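Local coordinates for protein sensory rhodopsin transducer (Thermotoga maritima, PDB 1NC7) that is of unproven function but belongs to the family of the Anabaena sensory rhodopsin transducer, probably acts in signalling, and binds magnesium ions, at residues M23-P32 / S102-M113; I52-R63 / V75-L86. All coordinates share one frame; numbering follows the deposited sequence.

Contact 1: residues M23-P32 / S102-M113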
loop_
_atom_site.group_PDB
_atom_site.type_symbol
_atom_site.label_atom_id
_atom_site.label_comp_id
_atom_site.label_asym_id
_atom_site.label_seq_id
_atom_site.Cartn_x
_atom_site.Cartn_y
_atom_site.Cartn_z
HETATM N N MSE D 23 -5.628 -21.172 -11.487
HETATM C CA MSE D 23 -5.618 -19.778 -11.920
HETATM C C MSE D 23 -5.082 -18.846 -10.835
HETATM O O MSE D 23 -5.141 -19.166 -9.647
HETATM C CB MSE D 23 -7.032 -19.355 -12.319
HETATM C CG MSE D 23 -7.650 -20.248 -13.385
HETATM SE SE MSE D 23 -9.508 -19.858 -13.728
HETATM C CE MSE D 23 -10.301 -20.959 -12.354
ATOM N N ASN D 24 -4.565 -17.693 -11.249
ATOM C CA ASN D 24 -4.013 -16.720 -10.312
ATOM C C ASN D 24 -4.887 -15.480 -10.169
ATOM O O ASN D 24 -5.382 -14.935 -11.158
ATOM C CB ASN D 24 -2.622 -16.265 -10.760
ATOM C CG ASN D 24 -1.689 -17.418 -11.044
ATOM O OD1 ASN D 24 -1.451 -18.269 -10.185
ATOM N ND2 ASN D 24 -1.146 -17.450 -12.255
ATOM N N GLY D 25 -5.065 -15.030 -8.936
ATOM C CA GLY D 25 -5.856 -13.839 -8.707
ATOM C C GLY D 25 -7.207 -14.069 -8.067
ATOM O O GLY D 25 -7.483 -15.133 -7.512
ATOM N N ALA D 26 -8.049 -13.047 -8.149
ATOM C CA ALA D 26 -9.385 -13.090 -7.577
ATOM C C ALA D 26 -10.373 -12.449 -8.542
ATOM O O ALA D 26 -9.996 -11.639 -9.385
ATOM C CB ALA D 26 -9.401 -12.354 -6.246
ATOM N N ARG D 27 -11.646 -12.802 -8.412
ATOM C CA ARG D 27 -12.653 -12.252 -9.305
ATOM C C ARG D 27 -13.230 -10.902 -8.886
ATOM O O ARG D 27 -13.853 -10.219 -9.697
ATOM C CB ARG D 27 -13.781 -13.268 -9.500
ATOM C CG ARG D 27 -13.356 -14.463 -10.346
ATOM C CD ARG D 27 -14.514 -15.410 -10.601
ATOM N NE ARG D 27 -15.629 -14.745 -11.268
ATOM C CZ ARG D 27 -16.787 -15.333 -11.552
ATOM N NH1 ARG D 27 -16.984 -16.603 -11.227
ATOM N NH2 ARG D 27 -17.749 -14.651 -12.159
ATOM N N LYS D 28 -13.021 -10.508 -7.634
ATOM C CA LYS D 28 -13.545 -9.230 -7.166
ATOM C C LYS D 28 -12.484 -8.401 -6.454
ATOM O O LYS D 28 -11.763 -8.909 -5.597
ATOM C CB LYS D 28 -14.739 -9.455 -6.238
ATOM C CG LYS D 28 -15.902 -10.172 -6.910
ATOM C CD LYS D 28 -17.114 -10.234 -5.995
ATOM C CE LYS D 28 -18.243 -11.036 -6.627
ATOM N NZ LYS D 28 -18.646 -10.490 -7.953
ATOM N N TRP D 29 -12.401 -7.124 -6.822
ATOM C CA TRP D 29 -11.426 -6.203 -6.241
ATOM C C TRP D 29 -12.096 -4.915 -5.781
ATOM O O TRP D 29 -13.031 -4.433 -6.421
ATOM C CB TRP D 29 -10.321 -5.901 -7.258
ATOM C CG TRP D 29 -9.465 -7.089 -7.517
ATOM C CD1 TRP D 29 -9.723 -8.129 -8.373
ATOM C CD2 TRP D 29 -8.253 -7.422 -6.836
ATOM N NE1 TRP D 29 -8.745 -9.088 -8.258
ATOM C CE2 TRP D 29 -7.831 -8.680 -7.322
ATOM C CE3 TRP D 29 -7.482 -6.778 -5.858
ATOM C CZ2 TRP D 29 -6.672 -9.309 -6.857
ATOM C CZ3 TRP D 29 -6.330 -7.405 -5.398
ATOM C CH2 TRP D 29 -5.937 -8.658 -5.900
ATOM N N PHE D 30 -11.599 -4.355 -4.679
ATOM C CA PHE D 30 -12.182 -3.154 -4.086
ATOM C C PHE D 30 -11.145 -2.097 -3.711
ATOM O O PHE D 30 -10.119 -2.410 -3.100
ATOM C CB PHE D 30 -12.967 -3.552 -2.832
ATOM C CG PHE D 30 -14.025 -4.595 -3.080
ATOM C CD1 PHE D 30 -15.355 -4.230 -3.234
ATOM C CD2 PHE D 30 -13.683 -5.940 -3.176
ATOM C CE1 PHE D 30 -16.336 -5.197 -3.482
ATOM C CE2 PHE D 30 -14.652 -6.914 -3.424
ATOM C CZ PHE D 30 -15.979 -6.540 -3.576
ATOM N N PHE D 31 -11.433 -0.849 -4.066
ATOM C CA PHE D 31 -10.552 0.282 -3.773
ATOM C C PHE D 31 -11.394 1.426 -3.213
ATOM O O PHE D 31 -12.039 2.160 -3.962
ATOM C CB PHE D 31 -9.849 0.743 -5.052
ATOM C CG PHE D 31 -8.920 -0.279 -5.631
ATOM C CD1 PHE D 31 -7.613 -0.390 -5.170
ATOM C CD2 PHE D 31 -9.362 -1.155 -6.617
ATOM C CE1 PHE D 31 -6.758 -1.362 -5.684
ATOM C CE2 PHE D 31 -8.515 -2.131 -7.138
ATOM C CZ PHE D 31 -7.211 -2.234 -6.670
ATOM N N PRO D 32 -11.391 1.599 -1.885
ATOM C CA PRO D 32 -12.182 2.669 -1.270
ATOM C C PRO D 32 -11.808 4.116 -1.574
ATOM O O PRO D 32 -12.691 4.972 -1.639
ATOM C CB PRO D 32 -12.075 2.365 0.227
ATOM C CG PRO D 32 -11.886 0.874 0.262
ATOM C CD PRO D 32 -10.909 0.652 -0.863
ATOM N N SER D 102 -15.430 5.389 -4.849
ATOM C CA SER D 102 -14.833 4.112 -4.479
ATOM C C SER D 102 -15.055 3.191 -5.662
ATOM O O SER D 102 -15.962 3.414 -6.466
ATOM C CB SER D 102 -15.490 3.527 -3.231
ATOM O OG SER D 102 -15.203 4.317 -2.093
ATOM N N ILE D 103 -14.231 2.155 -5.768
ATOM C CA ILE D 103 -14.316 1.232 -6.891
ATOM C C ILE D 103 -14.517 -0.225 -6.509
ATOM O O ILE D 103 -13.845 -0.740 -5.622
ATOM C CB ILE D 103 -13.016 1.272 -7.736
ATOM C CG1 ILE D 103 -12.713 2.700 -8.188
ATOM C CG2 ILE D 103 -13.143 0.342 -8.937
ATOM C CD1 ILE D 103 -11.357 2.840 -8.863
HETATM N N MSE D 104 -15.462 -0.876 -7.180
HETATM C CA MSE D 104 -15.685 -2.302 -7.003
HETATM C C MSE D 104 -15.533 -2.847 -8.415
HETATM O O MSE D 104 -16.197 -2.380 -9.341
HETATM C CB MSE D 104 -17.087 -2.626 -6.491
HETATM C CG MSE D 104 -17.402 -4.118 -6.641
HETATM SE SE MSE D 104 -19.095 -4.690 -5.916
HETATM C CE MSE D 104 -20.276 -3.783 -7.149
ATOM N N ALA D 105 -14.647 -3.816 -8.588
ATOM C CA ALA D 105 -14.424 -4.403 -9.899
ATOM C C ALA D 105 -14.744 -5.886 -9.850
ATOM O O ALA D 105 -14.292 -6.596 -8.954
ATOM C CB ALA D 105 -12.974 -4.187 -10.323
ATOM N N GLU D 106 -15.525 -6.351 -10.819
ATOM C CA GLU D 106 -15.924 -7.753 -10.877
ATOM C C GLU D 106 -15.522 -8.369 -12.212
ATOM O O GLU D 106 -15.912 -7.882 -13.271
ATOM C CB GLU D 106 -17.434 -7.860 -10.680
ATOM C CG GLU D 106 -17.897 -7.385 -9.314
ATOM C CD GLU D 106 -19.403 -7.265 -9.221
ATOM O OE1 GLU D 106 -19.965 -6.348 -9.859
ATOM O OE2 GLU D 106 -20.024 -8.091 -8.517
ATOM N N SER D 107 -14.744 -9.443 -12.144
ATOM C CA SER D 107 -14.252 -10.133 -13.330
ATOM C C SER D 107 -14.818 -11.541 -13.447
ATOM O O SER D 107 -15.137 -12.172 -12.442
ATOM C CB SER D 107 -12.723 -10.205 -13.282
ATOM O OG SER D 107 -12.201 -10.847 -14.431
ATOM N N ASN D 108 -14.936 -12.028 -14.679
ATOM C CA ASN D 108 -15.457 -13.370 -14.914
ATOM C C ASN D 108 -14.374 -14.410 -14.629
ATOM O O ASN D 108 -14.670 -15.579 -14.386
ATOM C CB ASN D 108 -15.964 -13.495 -16.357
ATOM C CG ASN D 108 -14.858 -13.365 -17.380
ATOM O OD1 ASN D 108 -14.002 -12.490 -17.277
ATOM N ND2 ASN D 108 -14.878 -14.233 -18.388
ATOM N N VAL D 109 -13.117 -13.972 -14.656
ATOM C CA VAL D 109 -11.981 -14.845 -14.378
ATOM C C VAL D 109 -11.041 -14.128 -13.412
ATOM O O VAL D 109 -11.032 -12.899 -13.340
ATOM C CB VAL D 109 -11.189 -15.206 -15.658
ATOM C CG1 VAL D 109 -12.082 -15.969 -16.627
ATOM C CG2 VAL D 109 -10.635 -13.944 -16.306
ATOM N N PRO D 110 -10.238 -14.887 -12.658
ATOM C CA PRO D 110 -9.305 -14.287 -11.700
ATOM C C PRO D 110 -8.304 -13.320 -12.327
ATOM O O PRO D 110 -7.732 -13.598 -13.381
ATOM C CB PRO D 110 -8.609 -15.501 -11.090
ATOM C CG PRO D 110 -9.659 -16.580 -11.187
ATOM C CD PRO D 110 -10.202 -16.358 -12.573
ATOM N N VAL D 111 -8.113 -12.178 -11.670
ATOM C CA VAL D 111 -7.153 -11.166 -12.107
ATOM C C VAL D 111 -6.580 -10.520 -10.848
ATOM O O VAL D 111 -6.979 -10.862 -9.739
ATOM C CB VAL D 111 -7.819 -10.068 -12.982
ATOM C CG1 VAL D 111 -8.304 -10.671 -14.292
ATOM C CG2 VAL D 111 -8.977 -9.421 -12.232
ATOM N N VAL D 112 -5.627 -9.609 -11.016
ATOM C CA VAL D 112 -5.047 -8.916 -9.869
ATOM C C VAL D 112 -5.104 -7.432 -10.192
ATOM O O VAL D 112 -4.859 -7.033 -11.334
ATOM C CB VAL D 112 -3.582 -9.330 -9.617
ATOM C CG1 VAL D 112 -3.069 -8.648 -8.352
ATOM C CG2 VAL D 112 -3.484 -10.845 -9.467
HETATM N N MSE D 113 -5.435 -6.619 -9.194
HETATM C CA MSE D 113 -5.547 -5.181 -9.414
HETATM C C MSE D 113 -4.840 -4.319 -8.384
HETATM O O MSE D 113 -4.709 -4.695 -7.216
HETATM C CB MSE D 113 -7.015 -4.770 -9.466
HETATM C CG MSE D 113 -7.787 -5.416 -10.586
HETATM SE SE MSE D 113 -9.536 -4.646 -10.766
HETATM C CE MSE D 113 -10.408 -6.139 -11.604
HETATM O O HOH W 1 -4.973 -13.478 -13.581
HETATM O O HOH W 2 -16.895 -11.518 -10.049
#
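Trp29 lies flat against the backbone of Val112 and Met113: Met113 N sits 3.5 Å above the indole plane, over its centre. On that face Met113 makes a CH-pi contact from CG, 4.1 Å from the centroid of the five-membered ring, while its selenium comes in obliquely as a Met-aromatic contact. With CG beside the backbone N (chi1 -69°), the indole is swung back toward its own chain, and NE1 hydrogen-bonds to Ala26 O and more weakly to Val111 O. Ala26 O is gripped twice, by Val111 N and Trp29 NE1 from opposite faces of its carbonyl plane. Phe31 extends this packed side, its CZ edge against Met113 O.

Strands 28-32 and 102-107 run antiparallel, their axes approaching to 4.7 Å, within the large antiparallel sheet. Both segments turn a corner, at Arg27 and at Asn108-Val109, so that 23-26 crosses to 110-113 in the facing layer of this beta sandwich.

On the face of Lys28 and Phe30, Met104 lies alongside Phe30, its CG 3.5 Å from Phe30 CE1; toward Lys28 the packing gives way to solvent. Lys28 NZ meets the anti side of Glu106 OE2 at 2.8 Å in a salt bridge, and a water joins NZ to Ser107 O. Arg27 NE donates to Ser107 O in the guanidinium plane, 2.9 Å away. At the exposed end, Met23 reaches Pro110 CD with its selenium at 3.8 Å.

Contact 2: residues I52-R63 / V75-L86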
loop_
_atom_site.group_PDB
_atom_site.type_symbol
_atom_site.label_atom_id
_atom_site.label_comp_id
_atom_site.label_asym_id
_atom_site.label_seq_id
_atom_site.Cartn_x
_atom_site.Cartn_y
_atom_site.Cartn_z
ATOM N N ILE D 52 -4.662 -3.562 -13.988
ATOM C CA ILE D 52 -5.179 -4.918 -13.952
ATOM C C ILE D 52 -4.282 -5.859 -14.743
ATOM O O ILE D 52 -3.781 -5.500 -15.808
ATOM C CB ILE D 52 -6.585 -4.966 -14.583
ATOM C CG1 ILE D 52 -7.457 -3.852 -13.999
ATOM C CG2 ILE D 52 -7.219 -6.330 -14.349
ATOM C CD1 ILE D 52 -8.804 -3.703 -14.688
HETATM N N MSE D 53 -4.072 -7.057 -14.213
HETATM C CA MSE D 53 -3.264 -8.041 -14.913
HETATM C C MSE D 53 -4.026 -9.355 -15.000
HETATM O O MSE D 53 -4.735 -9.743 -14.067
HETATM C CB MSE D 53 -1.910 -8.243 -14.218
HETATM C CG MSE D 53 -1.977 -8.778 -12.805
HETATM SE SE MSE D 53 -0.237 -8.772 -11.925
HETATM C CE MSE D 53 0.673 -10.012 -13.096
ATOM N N ASN D 54 -3.889 -10.015 -16.144
ATOM C CA ASN D 54 -4.544 -11.288 -16.404
ATOM C C ASN D 54 -3.463 -12.297 -16.773
ATOM O O ASN D 54 -2.882 -12.215 -17.852
ATOM C CB ASN D 54 -5.536 -11.126 -17.560
ATOM C CG ASN D 54 -6.251 -12.422 -17.911
ATOM O OD1 ASN D 54 -6.132 -13.422 -17.207
ATOM N ND2 ASN D 54 -7.010 -12.399 -19.005
ATOM N N THR D 55 -3.192 -13.237 -15.871
ATOM C CA THR D 55 -2.172 -14.251 -16.114
ATOM C C THR D 55 -2.793 -15.551 -16.606
ATOM O O THR D 55 -2.094 -16.548 -16.783
ATOM C CB THR D 55 -1.374 -14.563 -14.833
ATOM O OG1 THR D 55 -2.246 -15.145 -13.854
ATOM C CG2 THR D 55 -0.761 -13.292 -14.259
ATOM N N GLY D 56 -4.104 -15.530 -16.832
ATOM C CA GLY D 56 -4.810 -16.722 -17.275
ATOM C C GLY D 56 -4.837 -16.965 -18.771
ATOM O O GLY D 56 -4.247 -16.214 -19.551
ATOM N N ASP D 57 -5.546 -18.019 -19.170
ATOM C CA ASP D 57 -5.649 -18.401 -20.574
ATOM C C ASP D 57 -6.923 -17.918 -21.260
ATOM O O ASP D 57 -7.138 -18.195 -22.441
ATOM C CB ASP D 57 -5.554 -19.922 -20.706
ATOM C CG ASP D 57 -4.285 -20.479 -20.097
ATOM O OD1 ASP D 57 -3.195 -19.961 -20.418
ATOM O OD2 ASP D 57 -4.376 -21.437 -19.302
ATOM N N GLU D 58 -7.770 -17.208 -20.525
ATOM C CA GLU D 58 -9.004 -16.691 -21.099
ATOM C C GLU D 58 -9.122 -15.194 -20.875
ATOM O O GLU D 58 -8.650 -14.665 -19.866
ATOM C CB GLU D 58 -10.219 -17.409 -20.502
ATOM C CG GLU D 58 -10.349 -18.858 -20.954
ATOM C CD GLU D 58 -11.586 -19.544 -20.405
ATOM O OE1 GLU D 58 -11.807 -20.727 -20.746
ATOM O OE2 GLU D 58 -12.337 -18.905 -19.637
ATOM N N THR D 59 -9.743 -14.514 -21.832
ATOM C CA THR D 59 -9.936 -13.075 -21.752
ATOM C C THR D 59 -10.813 -12.737 -20.554
ATOM O O THR D 59 -11.802 -13.417 -20.276
ATOM C CB THR D 59 -10.603 -12.535 -23.037
ATOM O OG1 THR D 59 -9.716 -12.718 -24.148
ATOM C CG2 THR D 59 -10.933 -11.054 -22.895
ATOM N N ALA D 60 -10.438 -11.683 -19.839
ATOM C CA ALA D 60 -11.197 -11.262 -18.677
ATOM C C ALA D 60 -12.145 -10.132 -19.046
ATOM O O ALA D 60 -11.745 -9.147 -19.667
ATOM C CB ALA D 60 -10.252 -10.806 -17.570
ATOM N N LYS D 61 -13.412 -10.303 -18.685
ATOM C CA LYS D 61 -14.432 -9.291 -18.924
ATOM C C LYS D 61 -14.681 -8.711 -17.540
ATOM O O LYS D 61 -15.142 -9.408 -16.632
ATOM C CB LYS D 61 -15.701 -9.934 -19.484
ATOM C CG LYS D 61 -15.496 -10.602 -20.835
ATOM C CD LYS D 61 -16.775 -11.254 -21.331
ATOM C CE LYS D 61 -16.560 -11.939 -22.671
ATOM N NZ LYS D 61 -17.804 -12.603 -23.157
ATOM N N ILE D 62 -14.366 -7.434 -17.383
ATOM C CA ILE D 62 -14.490 -6.788 -16.092
ATOM C C ILE D 62 -15.496 -5.647 -16.043
ATOM O O ILE D 62 -15.486 -4.753 -16.888
ATOM C CB ILE D 62 -13.110 -6.269 -15.647
ATOM C CG1 ILE D 62 -12.075 -7.390 -15.791
ATOM C CG2 ILE D 62 -13.156 -5.820 -14.206
ATOM C CD1 ILE D 62 -10.660 -6.964 -15.494
ATOM N N ARG D 63 -16.370 -5.707 -15.043
ATOM C CA ARG D 63 -17.381 -4.685 -14.816
ATOM C C ARG D 63 -16.858 -3.832 -13.664
ATOM O O ARG D 63 -16.631 -4.338 -12.563
ATOM C CB ARG D 63 -18.712 -5.337 -14.429
ATOM C CG ARG D 63 -19.807 -4.353 -14.061
ATOM C CD ARG D 63 -21.127 -5.064 -13.806
ATOM N NE ARG D 63 -21.015 -6.068 -12.753
ATOM C CZ ARG D 63 -22.026 -6.814 -12.321
ATOM N NH1 ARG D 63 -23.234 -6.670 -12.851
ATOM N NH2 ARG D 63 -21.832 -7.706 -11.360
ATOM N N VAL D 75 -21.321 2.533 -13.955
ATOM C CA VAL D 75 -20.626 1.300 -14.300
ATOM C C VAL D 75 -19.982 1.320 -15.678
ATOM O O VAL D 75 -20.613 1.695 -16.663
ATOM C CB VAL D 75 -21.592 0.094 -14.247
ATOM C CG1 VAL D 75 -20.832 -1.195 -14.510
ATOM C CG2 VAL D 75 -22.292 0.043 -12.896
ATOM N N HIS D 76 -18.717 0.909 -15.730
ATOM C CA HIS D 76 -17.959 0.835 -16.970
ATOM C C HIS D 76 -17.521 -0.605 -17.187
ATOM O O HIS D 76 -17.577 -1.424 -16.266
ATOM C CB HIS D 76 -16.724 1.737 -16.910
ATOM C CG HIS D 76 -17.029 3.194 -17.056
ATOM N ND1 HIS D 76 -17.519 3.962 -16.023
ATOM C CD2 HIS D 76 -16.933 4.017 -18.127
ATOM C CE1 HIS D 76 -17.710 5.199 -16.451
ATOM N NE2 HIS D 76 -17.362 5.257 -17.723
ATOM N N GLU D 77 -17.086 -0.909 -18.405
ATOM C CA GLU D 77 -16.644 -2.254 -18.751
ATOM C C GLU D 77 -15.334 -2.215 -19.525
ATOM O O GLU D 77 -15.098 -1.310 -20.325
ATOM C CB GLU D 77 -17.703 -2.950 -19.615
ATOM C CG GLU D 77 -19.053 -3.157 -18.946
ATOM C CD GLU D 77 -19.070 -4.347 -18.003
ATOM O OE1 GLU D 77 -20.136 -4.621 -17.412
ATOM O OE2 GLU D 77 -18.021 -5.011 -17.858
ATOM N N VAL D 78 -14.481 -3.201 -19.274
ATOM C CA VAL D 78 -13.205 -3.315 -19.972
ATOM C C VAL D 78 -12.889 -4.794 -20.146
ATOM O O VAL D 78 -13.470 -5.648 -19.472
ATOM C CB VAL D 78 -12.034 -2.655 -19.191
ATOM C CG1 VAL D 78 -12.345 -1.195 -18.909
ATOM C CG2 VAL D 78 -11.763 -3.417 -17.899
ATOM N N GLU D 79 -11.982 -5.096 -21.067
ATOM C CA GLU D 79 -11.581 -6.475 -21.302
ATOM C C GLU D 79 -10.064 -6.538 -21.347
ATOM O O GLU D 79 -9.407 -5.596 -21.788
ATOM C CB GLU D 79 -12.155 -6.993 -22.623
ATOM C CG GLU D 79 -13.671 -6.949 -22.699
ATOM C CD GLU D 79 -14.214 -7.655 -23.926
ATOM O OE1 GLU D 79 -13.697 -7.403 -25.035
ATOM O OE2 GLU D 79 -15.162 -8.456 -23.782
ATOM N N ILE D 80 -9.509 -7.649 -20.875
ATOM C CA ILE D 80 -8.063 -7.830 -20.875
ATOM C C ILE D 80 -7.728 -9.230 -21.360
ATOM O O ILE D 80 -8.164 -10.221 -20.778
ATOM C CB ILE D 80 -7.477 -7.626 -19.475
ATOM C CG1 ILE D 80 -7.892 -6.254 -18.945
ATOM C CG2 ILE D 80 -5.956 -7.733 -19.528
ATOM C CD1 ILE D 80 -7.377 -5.953 -17.571
ATOM N N SER D 81 -6.951 -9.293 -22.434
ATOM C CA SER D 81 -6.554 -10.559 -23.036
ATOM C C SER D 81 -5.612 -11.361 -22.144
ATOM O O SER D 81 -5.028 -10.833 -21.197
ATOM C CB SER D 81 -5.893 -10.295 -24.389
ATOM O OG SER D 81 -6.760 -9.554 -25.234
ATOM N N PRO D 82 -5.462 -12.662 -22.434
ATOM C CA PRO D 82 -4.589 -13.548 -21.661
ATOM C C PRO D 82 -3.140 -13.063 -21.620
ATOM O O PRO D 82 -2.609 -12.587 -22.624
ATOM C CB PRO D 82 -4.722 -14.881 -22.393
ATOM C CG PRO D 82 -6.117 -14.833 -22.921
ATOM C CD PRO D 82 -6.210 -13.425 -23.450
HETATM N N MSE D 83 -2.514 -13.191 -20.453
HETATM C CA MSE D 83 -1.126 -12.785 -20.259
HETATM C C MSE D 83 -0.860 -11.352 -20.701
HETATM O O MSE D 83 0.118 -11.072 -21.398
HETATM C CB MSE D 83 -0.195 -13.750 -20.999
HETATM C CG MSE D 83 -0.192 -15.165 -20.425
HETATM SE SE MSE D 83 0.511 -15.261 -18.618
HETATM C CE MSE D 83 2.397 -15.294 -19.039
ATOM N N LYS D 84 -1.734 -10.444 -20.282
ATOM C CA LYS D 84 -1.604 -9.035 -20.623
ATOM C C LYS D 84 -1.830 -8.143 -19.410
ATOM O O LYS D 84 -2.420 -8.559 -18.413
ATOM C CB LYS D 84 -2.613 -8.645 -21.709
ATOM C CG LYS D 84 -2.315 -9.198 -23.096
ATOM C CD LYS D 84 -1.078 -8.542 -23.687
ATOM C CE LYS D 84 -0.936 -8.826 -25.178
ATOM N NZ LYS D 84 -0.561 -10.233 -25.471
ATOM N N SER D 85 -1.347 -6.911 -19.521
ATOM C CA SER D 85 -1.487 -5.902 -18.483
ATOM C C SER D 85 -2.384 -4.805 -19.044
ATOM O O SER D 85 -2.465 -4.618 -20.261
ATOM C CB SER D 85 -0.113 -5.306 -18.143
ATOM O OG SER D 85 -0.215 -4.203 -17.249
ATOM N N LEU D 86 -3.075 -4.097 -18.158
ATOM C CA LEU D 86 -3.915 -2.987 -18.576
ATOM C C LEU D 86 -3.872 -1.908 -17.506
ATOM O O LEU D 86 -4.276 -2.139 -16.368
ATOM C CB LEU D 86 -5.367 -3.427 -18.789
ATOM C CG LEU D 86 -6.316 -2.273 -19.143
ATOM C CD1 LEU D 86 -5.910 -1.663 -20.477
ATOM C CD2 LEU D 86 -7.751 -2.776 -19.202
#
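Ile80 drives its CD1 methyl against the flank of Ile52, 3.2 Å from both CB and CG2 of Ile52, tighter than ordinary van der Waals contact. CD1 of Ile62 closes on the same methyl at 4.0 Å, so the tip of Ile80 fills a hollow between two isoleucines carried by different strands. The branch lower down, Ile80 CG2, rests on Asn54 CB, and Val78 CG2 fits beside Ile62 CB at 3.9 Å.

Asn54 sits where the two pairs of strands part. Its CG stands anti to the backbone N (chi1 179°), which turns the amide in toward the loop 55-59: OD1 accepts from Gly56 N in an Asx turn, and ND2 donates to Glu58 O and to Ile80 O, both in the amide plane. Ile80 O takes Ala60 N as well, from the opposite face of its carbonyl. Pro82 is the bump at the loop end, its ring pressed on Gly56 O and Asp57 O with CD 3.6 Å from Thr59 OG1. Facing Asn54, Met83 and Lys84 form a G1 beta bulge, and Met83 SE leans on Thr55 O.

Toward solvent, Arg63 CG packs on Val75 CG1, while its polar end turns to Glu106.

Strands 60-63 and 75-80 belong to one beta hairpin; 52-54 pairs with 84-86. Ile52 and Ile62 both touch Met113 of strand 110-121, and Ser85 OG hydrogen-bonds to Ser102 of the third subunit.

Contacts 1 and 2, with centres about 10 Å apart, meet along two strand borders: 101-107 beside 60-68, and 110-121 beside 47-54. Polar bonds tie the first: Glu106 OE1 to Arg63 NH2, a salt bridge of 2.8 Å, and Asn108 OD1 to Lys61 N, a probable hydrogen bond of 2.7 Å. At the second, Val111 CB packs 3.3 Å from Met53 O. Met113 of contact 1 also faces the isoleucines of contact 2. Thr129, which binds magnesium in this protein but carries no ion in this chain, lies nearer contact 1: between side chains, about 7 Å from Phe31 against about 12 Å from Met53. A bound magnesium ion is about 10 Å from the Phe31 side chain. Both contacts touch the third subunit.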